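Local coordinates for extracellular ligand-binding receptor (Rhodopseudomonas palustris, PDB 4F06), which binds p-hydroxybenzoic acid and probably delivers such lignin-derived benzoates, as a periplasmic solute-binding protein, to an ABC transporter, at residues P55-S60 / T82-A87. Sequence-based numbering, arbitrary orientation.
With PHB (p-hydroxybenzoic acid), chain B.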
loop_
_atom_site.group_PDB
_atom_site.type_symbol
_atom_site.label_atom_id
_atom_site.label_comp_id
_atom_site.label_asym_id
_atom_site.label_seq_id
_atom_site.Cartn_x
_atom_site.Cartn_y
_atom_site.Cartn_z
ATOM N N PRO A 55 -8.137 4.461 -12.136
ATOM C CA PRO A 55 -9.407 4.010 -11.528
ATOM C C PRO A 55 -10.471 3.835 -12.636
ATOM O O PRO A 55 -10.971 4.824 -13.195
ATOM C CB PRO A 55 -9.755 5.142 -10.548
ATOM C CG PRO A 55 -8.416 5.806 -10.238
ATOM C CD PRO A 55 -7.696 5.763 -11.570
ATOM N N ASN A 56 -10.810 2.591 -12.956
ATOM C CA ASN A 56 -11.585 2.316 -14.164
ATOM C C ASN A 56 -12.098 0.896 -13.939
ATOM O O ASN A 56 -11.496 -0.108 -14.384
ATOM C CB ASN A 56 -10.698 2.426 -15.410
ATOM C CG ASN A 56 -11.458 2.165 -16.691
ATOM O OD1 ASN A 56 -12.565 1.595 -16.669
ATOM N ND2 ASN A 56 -10.851 2.586 -17.829
ATOM N N PRO A 57 -13.206 0.795 -13.190
ATOM C CA PRO A 57 -13.643 -0.528 -12.733
ATOM C C PRO A 57 -13.947 -1.531 -13.838
ATOM O O PRO A 57 -13.540 -2.656 -13.757
ATOM C CB PRO A 57 -14.908 -0.168 -11.891
ATOM C CG PRO A 57 -14.648 1.229 -11.364
ATOM C CD PRO A 57 -13.929 1.901 -12.503
ATOM N N ALA A 58 -14.676 -1.061 -14.828
ATOM C CA ALA A 58 -15.034 -1.976 -15.914
ATOM C C ALA A 58 -13.813 -2.526 -16.637
ATOM O O ALA A 58 -13.792 -3.692 -17.056
ATOM C CB ALA A 58 -15.989 -1.286 -16.909
ATOM N N GLN A 59 -12.779 -1.689 -16.784
ATOM C CA GLN A 59 -11.570 -2.158 -17.431
ATOM C C GLN A 59 -10.907 -3.254 -16.599
ATOM O O GLN A 59 -10.466 -4.271 -17.142
ATOM C CB GLN A 59 -10.614 -0.995 -17.646
ATOM C CG GLN A 59 -9.263 -1.413 -18.209
ATOM C CD GLN A 59 -8.543 -0.151 -18.603
ATOM O OE1 GLN A 59 -7.970 0.540 -17.760
ATOM N NE2 GLN A 59 -8.713 0.248 -19.815
ATOM N N SER A 60 -10.810 -3.061 -15.289
ATOM C CA SER A 60 -10.172 -4.102 -14.463
ATOM C C SER A 60 -11.004 -5.379 -14.381
ATOM O O SER A 60 -10.442 -6.471 -14.422
ATOM C CB SER A 60 -9.879 -3.590 -13.067
ATOM O OG SER A 60 -8.642 -2.842 -13.040
ATOM N N THR A 82 -8.342 0.956 -5.182
ATOM C CA THR A 82 -9.534 0.373 -4.535
ATOM C C THR A 82 -10.705 0.085 -5.488
ATOM O O THR A 82 -11.227 -1.011 -5.462
ATOM C CB THR A 82 -9.967 1.252 -3.348
ATOM O OG1 THR A 82 -9.106 1.034 -2.242
ATOM C CG2 THR A 82 -11.398 0.958 -2.894
ATOM N N PRO A 83 -11.161 1.061 -6.300
ATOM C CA PRO A 83 -12.325 0.790 -7.160
ATOM C C PRO A 83 -12.094 -0.345 -8.129
ATOM O O PRO A 83 -13.029 -1.017 -8.546
ATOM C CB PRO A 83 -12.597 2.148 -7.869
ATOM C CG PRO A 83 -11.323 2.952 -7.653
ATOM C CD PRO A 83 -10.832 2.502 -6.298
ATOM N N ASN A 84 -10.857 -0.549 -8.536
ATOM C CA ASN A 84 -10.541 -1.662 -9.427
ATOM C C ASN A 84 -10.599 -2.990 -8.714
ATOM O O ASN A 84 -11.197 -3.955 -9.219
ATOM C CB ASN A 84 -9.188 -1.417 -10.102
ATOM C CG ASN A 84 -9.217 -0.194 -11.001
ATOM O OD1 ASN A 84 -10.295 0.209 -11.526
ATOM N ND2 ASN A 84 -8.036 0.379 -11.266
ATOM N N ALA A 85 -10.062 -3.048 -7.489
ATOM C CA ALA A 85 -10.199 -4.262 -6.681
ATOM C C ALA A 85 -11.675 -4.562 -6.378
ATOM O O ALA A 85 -12.102 -5.730 -6.417
ATOM C CB ALA A 85 -9.457 -4.122 -5.375
HETATM N N MSE A 86 -12.466 -3.528 -6.101
HETATM C CA MSE A 86 -13.889 -3.755 -5.858
HETATM C C MSE A 86 -14.630 -4.333 -7.039
HETATM O O MSE A 86 -15.576 -5.101 -6.851
HETATM C CB MSE A 86 -14.555 -2.444 -5.427
HETATM C CG MSE A 86 -14.085 -1.839 -4.105
HETATM SE SE MSE A 86 -14.617 -2.890 -2.610
HETATM C CE MSE A 86 -14.226 -1.535 -1.229
ATOM N N ALA A 87 -14.221 -3.970 -8.247
ATOM C CA ALA A 87 -14.866 -4.479 -9.455
ATOM C C ALA A 87 -14.567 -5.958 -9.672
ATOM O O ALA A 87 -15.412 -6.691 -10.185
ATOM C CB ALA A 87 -14.406 -3.652 -10.658
HETATM C "C1'" PHB B . -6.110 2.610 -3.164
HETATM O "O1'" PHB B . -6.582 1.822 -2.333
HETATM O "O2'" PHB B . -6.777 3.036 -4.168
HETATM C C1 PHB B . -4.721 3.118 -2.934
HETATM C C2 PHB B . -4.185 3.151 -1.633
HETATM C C3 PHB B . -2.929 3.664 -1.412
HETATM C C4 PHB B . -2.194 4.186 -2.456
HETATM C C5 PHB B . -2.706 4.171 -3.737
HETATM C C6 PHB B . -3.971 3.655 -3.992
HETATM O O4 PHB B . -0.980 4.745 -2.282
#
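The polar link between P55-S60 and T82-A87 is a single hydrogen bond from N56 N to N84 OD1, 2.8 Å long. Its N-H...O angle of 166° makes it nearly straight, and the donor lies in the carboxamide plane on a lone pair of OD1, with a C=O...N angle of 129°. N84 reaches the N56 backbone because its CG stands anti to its own carbonyl carbon (chi1 -64°). The other end of the amide is held too: ND2 donates to the carboxylate of E52 and to S54 O, so bonds at both ends fix the rotation of the group. The amide thus spans the turn between strand 43-51 and helix 57-69, whose N-cap is N56; N56 OD1 accepts from Q59 N at 3.3 Å, the donor lying well above the carbonyl plane.

The contact joins the starts of two helices in the lobe built on the sheet containing strands 43-51 and 75-78, within the two-lobed fold of periplasmic binding proteins.

Van der Waals contacts flank the N56-N84 bond. P57 CB meets A87 CB at 3.7 Å, while P57 CG lies 4.2 Å from P83 CB. P55 CB approaches P83 CG at 4.0 Å. S60, one turn into its helix, brings OG to 3.3 Å from N84 CB, against the aliphatic base of the asparagine.

Helix 82-88 turns its N-terminus to the ligand: T82 N donates to O2' of p-hydroxybenzoic acid at 2.8 Å and T82 OG1 to O1' at 2.6 Å, which grips both carboxylate oxygens; the helix dipole probably adds to the attraction. On the lobe's side of the pocket, A105 N also bonds the ligand, whereas Y149, A204 and D232 supply further hydrogen bonds.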